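Phosphoacetylglucosamine mutase (Aspergillus lentulus, PDB 5OAW) catalyses the interconversion of N-acetylglucosamine 6-phosphate and N-acetylglucosamine 1-phosphate on the route to UDP-N-acetylglucosamine. Local coordinates at residues A[59-64]-A[127-132]; A[200-205]-A[411-416]; A[257-262]-A[289-294]; A[306-311]-A[447-452]; A[324-329]-A[395-400]. All coordinates share one frame; numbering follows the deposited sequence.

Interaction 1. Residues A[59-64]-A[127-132]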
# COMPACT_ATOMS: atom_id res chain seq x y z
N GLY A 59 2.09 -23.76 12.03
CA GLY A 59 3.25 -23.83 11.14
C GLY A 59 3.05 -23.27 9.73
O GLY A 59 3.75 -23.67 8.79
N GLN A 60 2.09 -22.35 9.58
CA GLN A 60 1.91 -21.62 8.32
C GLN A 60 3.09 -20.67 8.05
O GLN A 60 3.76 -20.20 8.99
CB GLN A 60 0.58 -20.85 8.34
CG GLN A 60 -0.58 -21.69 7.85
CD GLN A 60 -1.91 -20.96 7.96
OE1 GLN A 60 -2.48 -20.54 6.95
NE2 GLN A 60 -2.42 -20.84 9.17
N TRP A 61 3.38 -20.42 6.77
CA TRP A 61 4.46 -19.50 6.41
C TRP A 61 4.14 -18.05 6.83
O TRP A 61 3.04 -17.52 6.56
CB TRP A 61 4.77 -19.57 4.92
CG TRP A 61 5.47 -20.82 4.54
CD1 TRP A 61 4.89 -21.96 4.06
CD2 TRP A 61 6.88 -21.07 4.60
NE1 TRP A 61 5.85 -22.91 3.81
CE2 TRP A 61 7.08 -22.40 4.14
CE3 TRP A 61 8.00 -20.31 4.98
CZ2 TRP A 61 8.36 -22.99 4.04
CZ3 TRP A 61 9.28 -20.89 4.90
CH2 TRP A 61 9.44 -22.23 4.43
N ILE A 62 5.09 -17.45 7.53
CA ILE A 62 5.01 -16.05 7.94
C ILE A 62 6.13 -15.29 7.22
O ILE A 62 7.27 -15.77 7.15
CB ILE A 62 5.11 -15.91 9.49
CG1 ILE A 62 3.93 -16.64 10.18
CG2 ILE A 62 5.23 -14.45 9.94
CD1 ILE A 62 2.53 -16.12 9.86
N GLY A 63 5.80 -14.13 6.66
CA GLY A 63 6.77 -13.31 5.93
C GLY A 63 7.44 -12.27 6.79
O GLY A 63 6.85 -11.75 7.74
N VAL A 64 8.68 -11.96 6.45
CA VAL A 64 9.33 -10.77 6.99
C VAL A 64 9.85 -9.95 5.81
O VAL A 64 10.55 -10.48 4.96
CB VAL A 64 10.48 -11.09 7.98
CG1 VAL A 64 10.99 -9.81 8.62
CG2 VAL A 64 10.05 -12.04 9.09
N ARG A 127 7.75 -21.69 10.16
CA ARG A 127 8.19 -21.46 8.78
C ARG A 127 8.08 -19.96 8.44
O ARG A 127 7.04 -19.32 8.63
CB ARG A 127 7.41 -22.34 7.80
CG ARG A 127 7.16 -23.77 8.24
CD ARG A 127 6.46 -24.56 7.16
NE ARG A 127 7.30 -25.63 6.65
CZ ARG A 127 7.08 -26.32 5.53
NH1 ARG A 127 6.04 -26.05 4.76
NH2 ARG A 127 7.93 -27.28 5.18
N VAL A 128 9.18 -19.39 7.95
CA VAL A 128 9.28 -17.96 7.69
C VAL A 128 10.11 -17.66 6.45
O VAL A 128 11.22 -18.15 6.33
CB VAL A 128 9.71 -17.11 8.94
CG1 VAL A 128 10.27 -17.96 10.07
CG2 VAL A 128 10.65 -15.95 8.59
N VAL A 129 9.50 -16.92 5.51
CA VAL A 129 10.15 -16.40 4.31
C VAL A 129 10.50 -14.93 4.55
O VAL A 129 9.72 -14.19 5.18
CB VAL A 129 9.22 -16.39 3.06
CG1 VAL A 129 9.70 -17.36 2.00
CG2 VAL A 129 7.75 -16.60 3.43
N PHE A 130 11.64 -14.51 4.00
CA PHE A 130 12.00 -13.09 4.03
C PHE A 130 12.63 -12.56 2.74
O PHE A 130 13.19 -13.32 1.95
CB PHE A 130 12.84 -12.74 5.27
CG PHE A 130 14.05 -13.61 5.45
CD1 PHE A 130 15.21 -13.38 4.71
CD2 PHE A 130 14.03 -14.67 6.36
CE1 PHE A 130 16.33 -14.18 4.88
CE2 PHE A 130 15.15 -15.47 6.53
CZ PHE A 130 16.30 -15.23 5.79
N ALA A 131 12.51 -11.25 2.56
CA ALA A 131 13.19 -10.50 1.51
C ALA A 131 13.52 -9.09 1.99
O ALA A 131 13.09 -8.68 3.09
CB ALA A 131 12.32 -10.43 0.26
N ARG A 132 14.27 -8.36 1.17
CA ARG A 132 14.65 -6.98 1.46
C ARG A 132 14.65 -6.09 0.21
O ARG A 132 14.76 -6.58 -0.93
CB ARG A 132 16.03 -6.93 2.15
CG ARG A 132 17.18 -7.54 1.36
CD ARG A 132 18.37 -7.69 2.29
NE ARG A 132 19.64 -7.85 1.58
CZ ARG A 132 20.20 -9.01 1.28
NH1 ARG A 132 19.62 -10.17 1.62
NH2 ARG A 132 21.36 -9.03 0.63
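W61 spreads its indole against the side chain of R127, and the overlap begins at the root of the arginine. R127 CB stands 3.4 Å from the centroid of the W61 six-membered ring and only 11° off the ring normal, a CH-pi contact over the face. With W61 CG anti to its carbonyl carbon (chi1 -72°), the ring reaches along the neighbouring strand. The R127 chain then bends at chi3, and its guanidinium is not stacked flat on the indole: the two planes lie 41° apart, with W61 CZ2 over one face, off-centre. W61 NE1 and R127 NH1, 3.3 Å apart, are both donors and form no bond; R127 NH2 instead pairs with E155.

Strands 61-66 and 127-132 are parallel neighbours in the mixed sheet of the alpha/beta/alpha domain I. Backbone bonds join I62 N to R127 O (2.9 Å), V129 N to I62 O (3.0 Å), V64 N to V129 O (2.8 Å) and A131 N to V64 O (3.2 Å). On the sheet face opposite W61, V64 CG2 meets V128 CG2 at 4.0 Å. Helix 40-56 packs on V64 there, and helix 138-151 on V128 and F130.

Interaction 2. Residues A[200-205]-A[411-416]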
# COMPACT_ATOMS: atom_id res chain seq x y z
N LYS A 200 -1.66 -10.40 -20.67
CA LYS A 200 -1.96 -10.83 -22.04
C LYS A 200 -3.48 -11.03 -22.24
O LYS A 200 -4.06 -10.50 -23.21
CB LYS A 200 -1.18 -12.09 -22.45
CG LYS A 200 -1.05 -12.21 -23.96
CD LYS A 200 -0.32 -13.46 -24.44
CE LYS A 200 0.12 -13.25 -25.89
NZ LYS A 200 0.42 -14.51 -26.62
N ARG A 201 -4.11 -11.77 -21.33
CA ARG A 201 -5.56 -12.01 -21.36
C ARG A 201 -6.34 -10.70 -21.25
O ARG A 201 -7.18 -10.41 -22.11
CB ARG A 201 -6.01 -12.97 -20.25
CG ARG A 201 -5.38 -14.35 -20.29
CD ARG A 201 -6.26 -15.42 -19.63
NE ARG A 201 -6.76 -15.11 -18.27
CZ ARG A 201 -6.06 -15.16 -17.13
NH1 ARG A 201 -4.76 -15.49 -17.10
NH2 ARG A 201 -6.67 -14.87 -15.98
N VAL A 202 -6.05 -9.89 -20.24
CA VAL A 202 -6.79 -8.64 -20.02
C VAL A 202 -6.69 -7.69 -21.23
O VAL A 202 -7.63 -6.93 -21.50
CB VAL A 202 -6.45 -7.97 -18.65
CG1 VAL A 202 -5.11 -7.23 -18.68
CG2 VAL A 202 -7.55 -7.01 -18.24
N MET A 203 -5.59 -7.80 -21.98
CA MET A 203 -5.32 -6.92 -23.12
C MET A 203 -5.83 -7.42 -24.47
O MET A 203 -5.65 -6.73 -25.48
CB MET A 203 -3.81 -6.67 -23.23
CG MET A 203 -3.25 -5.72 -22.18
SD MET A 203 -3.93 -4.07 -22.23
CE MET A 203 -3.30 -3.42 -23.78
N ARG A 204 -6.43 -8.61 -24.51
CA ARG A 204 -6.91 -9.20 -25.77
C ARG A 204 -7.74 -8.21 -26.62
O ARG A 204 -8.74 -7.66 -26.14
CB ARG A 204 -7.67 -10.51 -25.49
CG ARG A 204 -8.68 -10.95 -26.54
CD ARG A 204 -8.93 -12.45 -26.50
NE ARG A 204 -8.00 -13.17 -27.37
CZ ARG A 204 -8.16 -13.34 -28.69
NH1 ARG A 204 -9.22 -12.84 -29.32
NH2 ARG A 204 -7.25 -14.01 -29.38
N GLY A 205 -7.28 -7.97 -27.85
CA GLY A 205 -8.00 -7.15 -28.83
C GLY A 205 -7.93 -5.65 -28.61
O GLY A 205 -8.72 -4.88 -29.18
N LEU A 411 -16.51 -11.04 -19.20
CA LEU A 411 -16.17 -12.07 -18.20
C LEU A 411 -14.70 -12.51 -18.31
O LEU A 411 -14.03 -12.72 -17.29
CB LEU A 411 -17.08 -13.28 -18.34
CG LEU A 411 -18.54 -13.19 -17.93
CD1 LEU A 411 -19.26 -14.44 -18.42
CD2 LEU A 411 -18.69 -13.06 -16.42
N GLU A 412 -14.24 -12.67 -19.56
CA GLU A 412 -12.85 -13.01 -19.89
C GLU A 412 -11.94 -11.95 -19.29
O GLU A 412 -11.02 -12.26 -18.53
CB GLU A 412 -12.69 -13.15 -21.42
CG GLU A 412 -11.28 -13.01 -22.01
CD GLU A 412 -10.52 -14.32 -22.11
OE1 GLU A 412 -11.15 -15.36 -22.44
OE2 GLU A 412 -9.28 -14.32 -21.88
N CYS A 413 -12.25 -10.69 -19.61
CA CYS A 413 -11.51 -9.53 -19.13
C CYS A 413 -11.48 -9.44 -17.60
O CYS A 413 -10.45 -9.09 -17.02
CB CYS A 413 -12.11 -8.26 -19.72
SG CYS A 413 -11.06 -6.81 -19.52
N LEU A 414 -12.59 -9.81 -16.97
CA LEU A 414 -12.76 -9.71 -15.52
C LEU A 414 -12.03 -10.82 -14.76
O LEU A 414 -11.38 -10.57 -13.73
CB LEU A 414 -14.26 -9.71 -15.20
CG LEU A 414 -14.95 -8.89 -14.11
CD1 LEU A 414 -14.27 -7.58 -13.75
CD2 LEU A 414 -16.36 -8.60 -14.61
N GLN A 415 -12.15 -12.05 -15.27
CA GLN A 415 -11.39 -13.20 -14.76
C GLN A 415 -9.88 -12.87 -14.76
O GLN A 415 -9.21 -13.03 -13.74
CB GLN A 415 -11.74 -14.47 -15.57
CG GLN A 415 -10.94 -15.75 -15.28
CD GLN A 415 -11.19 -16.33 -13.89
OE1 GLN A 415 -12.32 -16.70 -13.53
NE2 GLN A 415 -10.12 -16.44 -13.10
N ALA A 416 -9.38 -12.38 -15.90
CA ALA A 416 -8.01 -11.91 -16.05
C ALA A 416 -7.59 -10.91 -14.98
O ALA A 416 -6.48 -11.00 -14.45
CB ALA A 416 -7.81 -11.33 -17.44
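R201 lies along the A416 end of segment 411-416, and most of its chain has a neighbour there. CB sits 3.7 Å from A416 CB and also faces the carboxylate of E412. Further out, R201 CD is 3.9 Å from E412 OE2. The chain bends at chi3 (-51°), which turns the head group back over the neighbouring helix: NE is 4.0 Å from A416 CB, and NH2 ends 3.2 Å from A416 CA, with Q415 O near the guanidinium plane at its edge. R201 NE and E412 OE2 remain 4.5 Å apart, beyond a salt bridge, and the guanidinium and carboxylate planes are turned 71° against each other. The ionic partner of NH2 is D419, further along the same helix as A416.

The contact is helix-to-helix packing between domains: the last turn of helix 188-202, in the domain II range, meets helix 408-420 of domain III. V202 supplies the apolar half. Its CB touches A416 CB at 3.8 Å, and its CG2, held anti to the backbone N, reaches C413 SG at 3.7 Å. Behind this pair, V202 also rests on A437 of helix 428-441, while C413 packs against F316 and L320 of helix 306-323.

Interaction 3. Residues A[257-262]-A[289-294]. Unlike the reference sequence in segment 289-294: L291 (reference Val).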
# COMPACT_ATOMS: atom_id res chain seq x y z
N CYS A 257 13.08 11.95 -6.17
CA CYS A 257 12.25 11.17 -7.10
C CYS A 257 11.38 10.21 -6.29
O CYS A 257 11.46 10.20 -5.05
CB CYS A 257 13.12 10.45 -8.15
SG CYS A 257 14.26 9.21 -7.48
N GLY A 258 10.57 9.41 -6.97
CA GLY A 258 9.66 8.46 -6.31
C GLY A 258 8.29 9.04 -6.01
O GLY A 258 8.11 10.27 -5.94
N ALA A 259 7.33 8.15 -5.80
CA ALA A 259 5.92 8.54 -5.66
C ALA A 259 5.65 9.49 -4.50
O ALA A 259 4.81 10.39 -4.62
CB ALA A 259 5.02 7.30 -5.55
N ASP A 260 6.39 9.30 -3.40
CA ASP A 260 6.24 10.13 -2.22
C ASP A 260 6.68 11.59 -2.46
O ASP A 260 5.93 12.52 -2.12
CB ASP A 260 6.93 9.50 -1.02
CG ASP A 260 6.67 10.28 0.24
OD1 ASP A 260 5.54 10.19 0.78
OD2 ASP A 260 7.58 11.03 0.66
N TYR A 261 7.86 11.79 -3.05
CA TYR A 261 8.30 13.10 -3.54
C TYR A 261 7.27 13.78 -4.43
O TYR A 261 6.86 14.91 -4.17
CB TYR A 261 9.63 12.99 -4.29
CG TYR A 261 10.17 14.33 -4.77
CD1 TYR A 261 11.05 15.08 -3.97
CD2 TYR A 261 9.82 14.84 -6.04
CE1 TYR A 261 11.56 16.31 -4.41
CE2 TYR A 261 10.33 16.06 -6.49
CZ TYR A 261 11.19 16.79 -5.68
OH TYR A 261 11.68 18.00 -6.11
N VAL A 262 6.87 13.08 -5.49
CA VAL A 262 5.98 13.61 -6.50
C VAL A 262 4.63 14.00 -5.91
O VAL A 262 4.11 15.05 -6.24
CB VAL A 262 5.82 12.61 -7.66
CG1 VAL A 262 4.71 13.04 -8.62
CG2 VAL A 262 7.15 12.50 -8.41
N ARG A 289 3.51 1.69 -3.95
CA ARG A 289 2.80 2.96 -4.20
C ARG A 289 3.12 3.45 -5.59
O ARG A 289 4.29 3.48 -6.01
CB ARG A 289 3.20 4.04 -3.19
CG ARG A 289 2.65 3.85 -1.79
CD ARG A 289 3.46 4.63 -0.79
NE ARG A 289 3.42 6.05 -1.12
CZ ARG A 289 3.85 7.03 -0.35
NH1 ARG A 289 4.37 6.79 0.84
NH2 ARG A 289 3.74 8.28 -0.78
N ILE A 290 2.09 3.84 -6.30
CA ILE A 290 2.24 4.42 -7.63
C ILE A 290 1.32 5.63 -7.79
O ILE A 290 0.24 5.68 -7.20
CB ILE A 290 1.98 3.38 -8.75
CG1 ILE A 290 2.32 3.97 -10.13
CG2 ILE A 290 0.55 2.84 -8.68
CD1 ILE A 290 2.26 2.98 -11.27
N LEU A 291 1.78 6.61 -8.56
CA LEU A 291 0.90 7.63 -9.14
C LEU A 291 1.31 8.07 -10.51
O LEU A 291 2.46 8.02 -10.87
CB LEU A 291 0.74 8.85 -8.25
CG LEU A 291 1.89 9.07 -7.30
CD1 LEU A 291 2.91 10.03 -7.89
CD2 LEU A 291 1.23 9.55 -6.03
N TYR A 292 0.32 8.50 -11.26
CA TYR A 292 0.53 8.98 -12.59
C TYR A 292 0.62 10.50 -12.59
O TYR A 292 0.20 11.17 -11.64
CB TYR A 292 -0.59 8.47 -13.49
CG TYR A 292 -0.33 7.09 -14.03
CD1 TYR A 292 -0.25 5.96 -13.19
CD2 TYR A 292 -0.16 6.90 -15.40
CE1 TYR A 292 -0.01 4.69 -13.71
CE2 TYR A 292 0.08 5.64 -15.93
CZ TYR A 292 0.16 4.54 -15.09
OH TYR A 292 0.39 3.31 -15.67
N TYR A 293 1.23 11.03 -13.65
CA TYR A 293 1.35 12.45 -13.90
C TYR A 293 1.71 12.74 -15.34
O TYR A 293 2.20 11.87 -16.05
CB TYR A 293 2.33 13.12 -12.93
CG TYR A 293 3.69 12.47 -12.82
CD1 TYR A 293 4.76 12.90 -13.63
CD2 TYR A 293 3.92 11.45 -11.89
CE1 TYR A 293 6.01 12.32 -13.49
CE2 TYR A 293 5.16 10.86 -11.77
CZ TYR A 293 6.20 11.30 -12.57
OH TYR A 293 7.44 10.70 -12.44
N PHE A 294 1.44 13.96 -15.79
CA PHE A 294 1.79 14.39 -17.14
C PHE A 294 1.89 15.91 -17.20
O PHE A 294 1.38 16.61 -16.33
CB PHE A 294 0.83 13.83 -18.20
CG PHE A 294 -0.51 14.51 -18.27
CD1 PHE A 294 -0.80 15.41 -19.31
CD2 PHE A 294 -1.51 14.23 -17.34
CE1 PHE A 294 -2.04 16.03 -19.40
CE2 PHE A 294 -2.76 14.85 -17.42
CZ PHE A 294 -3.03 15.75 -18.46
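D260 and R289 meet with their flat groups almost perpendicular, the carboxylate and guanidinium planes 82° apart. A single N-H makes the salt bridge: R289 NH2 donates to D260 OD1 at 3.1 Å with an N-H...O angle of 154°. The oxygen uses its anti lone pair, away from OD2, and lies 16° out of the guanidinium plane. OD1 sits off the edge between NH1 and NH2, but only NH2 makes the bond. A bend at chi3 of R289 carries the guanidinium over the first turn of the helix. The other nitrogens of R289 are engaged as well: NE donates to N382 O, and NH1 makes a weak bond to the phosphate of the phosphoserine at position 69. The R289 side chain is about 4 Å from the magnesium ion held by that residue with D284, D286 and D288, consistent with R289 acting as a second-shell residue that D260 helps to position.

Away from the metal the contact is apolar. A259 CB approaches L291 CG at 4.0 Å. V262 and L291 run past each other in opposite directions, V262 CG1 coming within 3.6 Å of L291 CD1. The same CG1 meets Y293 CD2 at 3.7 Å, with the two side chains at about a right angle.

Strand 290-295 lies antiparallel between strands 279-283 and 301-304; helix 259-265 packs on the face that carries L291 and Y293, while I290 and Y292, on the opposite face, touch helix 428-441.

Interaction 4. Residues A[306-311]-A[447-452]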
# COMPACT_ATOMS: atom_id res chain seq x y z
N GLY A 306 -3.52 8.43 -6.29
CA GLY A 306 -4.26 7.23 -5.90
C GLY A 306 -5.77 7.32 -6.01
O GLY A 306 -6.43 6.40 -6.48
N ASP A 307 -6.33 8.45 -5.58
CA ASP A 307 -7.77 8.68 -5.68
C ASP A 307 -8.25 8.76 -7.12
O ASP A 307 -9.38 8.37 -7.42
CB ASP A 307 -8.17 9.90 -4.88
CG ASP A 307 -8.26 9.58 -3.40
OD1 ASP A 307 -9.03 8.65 -3.06
OD2 ASP A 307 -7.55 10.24 -2.59
N ARG A 308 -7.37 9.22 -7.99
CA ARG A 308 -7.62 9.26 -9.42
C ARG A 308 -7.51 7.86 -10.08
O ARG A 308 -8.25 7.54 -11.02
CB ARG A 308 -6.63 10.25 -10.04
CG ARG A 308 -7.24 11.12 -11.10
CD ARG A 308 -7.82 12.41 -10.55
NE ARG A 308 -8.92 12.77 -11.42
CZ ARG A 308 -9.34 13.99 -11.71
NH1 ARG A 308 -8.75 15.07 -11.19
NH2 ARG A 308 -10.36 14.13 -12.53
N ILE A 309 -6.58 7.05 -9.58
CA ILE A 309 -6.50 5.64 -9.98
C ILE A 309 -7.74 4.87 -9.49
O ILE A 309 -8.31 4.04 -10.22
CB ILE A 309 -5.19 4.96 -9.48
CG1 ILE A 309 -3.97 5.65 -10.11
CG2 ILE A 309 -5.20 3.48 -9.83
CD1 ILE A 309 -2.67 5.44 -9.34
N ALA A 310 -8.15 5.16 -8.25
CA ALA A 310 -9.37 4.59 -7.67
C ALA A 310 -10.59 4.81 -8.54
O ALA A 310 -11.32 3.87 -8.81
CB ALA A 310 -9.60 5.14 -6.26
N THR A 311 -10.79 6.04 -9.01
CA THR A 311 -11.97 6.37 -9.83
C THR A 311 -11.86 5.77 -11.22
O THR A 311 -12.87 5.32 -11.77
CB THR A 311 -12.28 7.88 -9.90
OG1 THR A 311 -11.12 8.60 -10.33
CG2 THR A 311 -12.73 8.40 -8.54
N LYS A 447 -5.02 13.11 -20.60
CA LYS A 447 -5.86 14.31 -20.63
C LYS A 447 -7.35 14.00 -20.48
O LYS A 447 -8.08 14.72 -19.78
CB LYS A 447 -5.61 15.11 -21.92
CG LYS A 447 -5.86 16.61 -21.81
CD LYS A 447 -5.71 17.29 -23.16
CE LYS A 447 -6.73 18.41 -23.33
NZ LYS A 447 -6.87 18.91 -24.74
N GLU A 448 -7.79 12.91 -21.12
CA GLU A 448 -9.18 12.44 -21.03
C GLU A 448 -9.47 11.77 -19.69
O GLU A 448 -10.61 11.74 -19.25
CB GLU A 448 -9.48 11.47 -22.17
CG GLU A 448 -9.65 12.15 -23.52
CD GLU A 448 -9.34 11.23 -24.69
OE1 GLU A 448 -8.32 10.51 -24.65
OE2 GLU A 448 -10.12 11.22 -25.67
N TRP A 449 -8.42 11.23 -19.06
CA TRP A 449 -8.52 10.67 -17.71
C TRP A 449 -8.74 11.82 -16.70
O TRP A 449 -9.68 11.78 -15.93
CB TRP A 449 -7.30 9.79 -17.39
CG TRP A 449 -7.21 9.24 -15.99
CD1 TRP A 449 -8.18 9.23 -15.02
CD2 TRP A 449 -6.08 8.57 -15.41
NE1 TRP A 449 -7.72 8.62 -13.88
CE2 TRP A 449 -6.44 8.19 -14.09
CE3 TRP A 449 -4.80 8.24 -15.89
CZ2 TRP A 449 -5.55 7.52 -13.23
CZ3 TRP A 449 -3.92 7.57 -15.03
CH2 TRP A 449 -4.31 7.22 -13.71
N LEU A 450 -7.88 12.83 -16.75
CA LEU A 450 -8.03 14.05 -15.94
C LEU A 450 -9.39 14.76 -16.11
O LEU A 450 -9.96 15.22 -15.13
CB LEU A 450 -6.92 15.04 -16.30
CG LEU A 450 -6.15 15.90 -15.31
CD1 LEU A 450 -6.05 17.27 -15.96
CD2 LEU A 450 -6.73 15.99 -13.90
N ALA A 451 -9.88 14.84 -17.36
CA ALA A 451 -11.13 15.54 -17.71
C ALA A 451 -12.41 14.89 -17.18
O ALA A 451 -13.49 15.50 -17.20
CB ALA A 451 -11.22 15.73 -19.23
N THR A 452 -12.28 13.66 -16.68
CA THR A 452 -13.39 12.87 -16.15
C THR A 452 -14.19 13.54 -15.00
O THR A 452 -15.37 13.24 -14.78
CB THR A 452 -12.86 11.45 -15.79
OG1 THR A 452 -13.90 10.48 -15.90
CG2 THR A 452 -12.24 11.41 -14.39
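R308 O takes the indole N-H of W449 at an NE1-to-O distance of 3.1 Å, with an N-H...O angle of 145°. The bond is lopsided: the oxygen lies practically in the W449 ring plane, yet NE1 stands 57° above the carbonyl plane, not on a lone pair. T311 OG1 also approaches this oxygen. With CG anti to its backbone N (chi1 175°), W449 brings the NE1 edge of its indole to the R308 backbone, while CH2 touches I309 CG1 at 3.9 Å.

Here the opening turn of helix 306-323, in the domain III range of this phosphohexomutase fold, packs against the short helix 446-450. Helix 428-441 adds V435 and L439 against W449, and Y292 of the neighbouring sheet meets the indole edge-to-face.

The side chain of R308 passes W449 in the reverse sense, its guanidinium nearly perpendicular to the ring. L450 CD2 lies over one guanidinium face, 3.5 Å from R308 NH1, and T452 CG2 is at the edge, 3.8 Å from R308 NH2. L450 O is also near R308 NH2, but the angle is too poor for a bond; NH2 donates instead to the backbone O of Y453, and the Y453 ring makes a cation-pi contact with R308.

Interaction 5. Residues A[324-329]-A[395-400]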
# COMPACT_ATOMS: atom_id res chain seq x y z
N ALA A 324 -20.77 -7.72 -18.59
CA ALA A 324 -20.70 -9.13 -18.20
C ALA A 324 -22.01 -9.65 -17.60
O ALA A 324 -22.13 -10.84 -17.30
CB ALA A 324 -19.54 -9.38 -17.24
N GLY A 325 -22.98 -8.75 -17.42
CA GLY A 325 -24.30 -9.09 -16.88
C GLY A 325 -24.31 -9.50 -15.42
O GLY A 325 -25.24 -10.16 -14.98
N ILE A 326 -23.28 -9.12 -14.67
CA ILE A 326 -23.16 -9.51 -13.25
C ILE A 326 -23.17 -8.32 -12.26
O ILE A 326 -22.97 -8.51 -11.04
CB ILE A 326 -21.95 -10.46 -13.00
CG1 ILE A 326 -20.61 -9.79 -13.37
CG2 ILE A 326 -22.15 -11.79 -13.72
CD1 ILE A 326 -19.39 -10.60 -13.02
N ALA A 327 -23.44 -7.12 -12.79
CA ALA A 327 -23.50 -5.88 -11.98
C ALA A 327 -24.50 -5.98 -10.83
O ALA A 327 -24.23 -5.48 -9.74
CB ALA A 327 -23.80 -4.67 -12.86
N GLN A 328 -25.62 -6.65 -11.07
CA GLN A 328 -26.67 -6.81 -10.05
C GLN A 328 -26.34 -7.89 -9.01
O GLN A 328 -26.61 -7.72 -7.82
CB GLN A 328 -28.04 -7.05 -10.71
CG GLN A 328 -28.44 -6.04 -11.79
CD GLN A 328 -28.40 -4.58 -11.33
OE1 GLN A 328 -28.94 -4.23 -10.27
NE2 GLN A 328 -27.77 -3.73 -12.13
N LYS A 329 -25.76 -9.01 -9.45
CA LYS A 329 -25.41 -10.12 -8.55
C LYS A 329 -24.32 -9.78 -7.52
O LYS A 329 -24.29 -10.33 -6.40
CB LYS A 329 -24.97 -11.33 -9.38
CG LYS A 329 -25.93 -12.50 -9.41
CD LYS A 329 -25.21 -13.79 -9.78
CE LYS A 329 -25.06 -13.95 -11.29
NZ LYS A 329 -26.29 -14.47 -11.97
N LYS A 395 -16.41 -16.82 -7.82
CA LYS A 395 -17.31 -17.86 -8.29
C LYS A 395 -18.21 -17.35 -9.42
O LYS A 395 -18.22 -17.96 -10.50
CB LYS A 395 -18.13 -18.46 -7.14
CG LYS A 395 -17.43 -19.58 -6.37
CD LYS A 395 -18.10 -19.93 -5.05
CE LYS A 395 -19.55 -20.41 -5.21
NZ LYS A 395 -20.20 -20.82 -3.93
N THR A 396 -18.88 -16.21 -9.22
CA THR A 396 -19.84 -15.73 -10.22
C THR A 396 -19.18 -15.21 -11.50
O THR A 396 -19.84 -15.14 -12.54
CB THR A 396 -20.94 -14.75 -9.69
OG1 THR A 396 -20.59 -13.40 -9.98
CG2 THR A 396 -21.23 -14.92 -8.20
N ILE A 397 -17.90 -14.86 -11.44
CA ILE A 397 -17.15 -14.48 -12.65
C ILE A 397 -16.76 -15.72 -13.45
O ILE A 397 -16.85 -15.72 -14.68
CB ILE A 397 -15.90 -13.62 -12.33
CG1 ILE A 397 -16.34 -12.23 -11.83
CG2 ILE A 397 -15.00 -13.50 -13.56
CD1 ILE A 397 -15.28 -11.47 -11.05
N LYS A 398 -16.34 -16.76 -12.74
CA LYS A 398 -15.95 -18.03 -13.35
C LYS A 398 -17.14 -18.88 -13.85
O LYS A 398 -16.97 -19.67 -14.78
CB LYS A 398 -15.09 -18.84 -12.39
N ASN A 399 -18.32 -18.72 -13.24
CA ASN A 399 -19.46 -19.62 -13.47
C ASN A 399 -20.71 -19.03 -14.12
O ASN A 399 -21.69 -19.73 -14.31
CB ASN A 399 -19.91 -20.28 -12.15
CG ASN A 399 -18.78 -21.01 -11.42
OD1 ASN A 399 -17.75 -21.38 -12.00
ND2 ASN A 399 -18.99 -21.23 -10.13
N THR A 400 -20.69 -17.74 -14.43
CA THR A 400 -21.80 -17.13 -15.15
C THR A 400 -21.64 -17.52 -16.61
O THR A 400 -20.54 -17.43 -17.16
CB THR A 400 -21.82 -15.59 -14.97
OG1 THR A 400 -22.25 -15.27 -13.64
CG2 THR A 400 -22.76 -14.89 -15.97
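Neither rings nor guanidinium groups take part where I326 and K329 meet T396, I397 and T400; the flat group at the interface is the T396 peptide carbonyl. T400 OG1 donates to T396 O at 2.7 Å from within the carbonyl plane, and I326 CG2 lies 4.2 Å from that same oxygen. The bond fixes the T400 hydroxyl beside its own helix and sets it against I326 CG2, 3.5 Å away, in a contact that is packing only. T400 OG1 sits anti to the carbonyl carbon (chi1 -73°), which turns it back to the preceding turn.

Segment 324-329 is the loop that leaves helix 306-323 through a Schellman motif at G325, whose positive phi (68°) goes with two bonds back into the last turn. It abuts the C-terminal part of helix 391-399 within domain III. I326 makes its apolar contact: CD1 touches I397 CG1 at 3.7 Å, the two side chains crossing at about a right angle, and L414 of helix 408-420 packs on I326 as well.

T396 OG1, 4.3 Å from I326 CD1, is buried here with no polar partner in the model. On the solvent side K329 slides past T400 in the opposite direction, its CE 3.9 Å from T400 OG1.

Interaction 1 stands apart in the domain I sheet, its centre about 29 to 37 Å from the others, and closes before they open. The remaining four lie between residues 200 and 452. Interactions 3 and 4 touch, centres about 14 Å apart: I290 O meets I309 CD1 at 3.6 Å, and strand 290-295 thus backs onto helices 306-323 and 446-450. Interactions 2 and 5 also touch, centres about 15 Å apart, through consecutive helices 391-399 and 408-420. Helix 306-323 begins in interaction 4 and ends just before the loop of interaction 5. Interactions 3 and 5 fall between the segments of 2, which alternate with those of 4; interaction 2 joins the domain II and III ranges, and interaction 3 alone reaches the magnesium site.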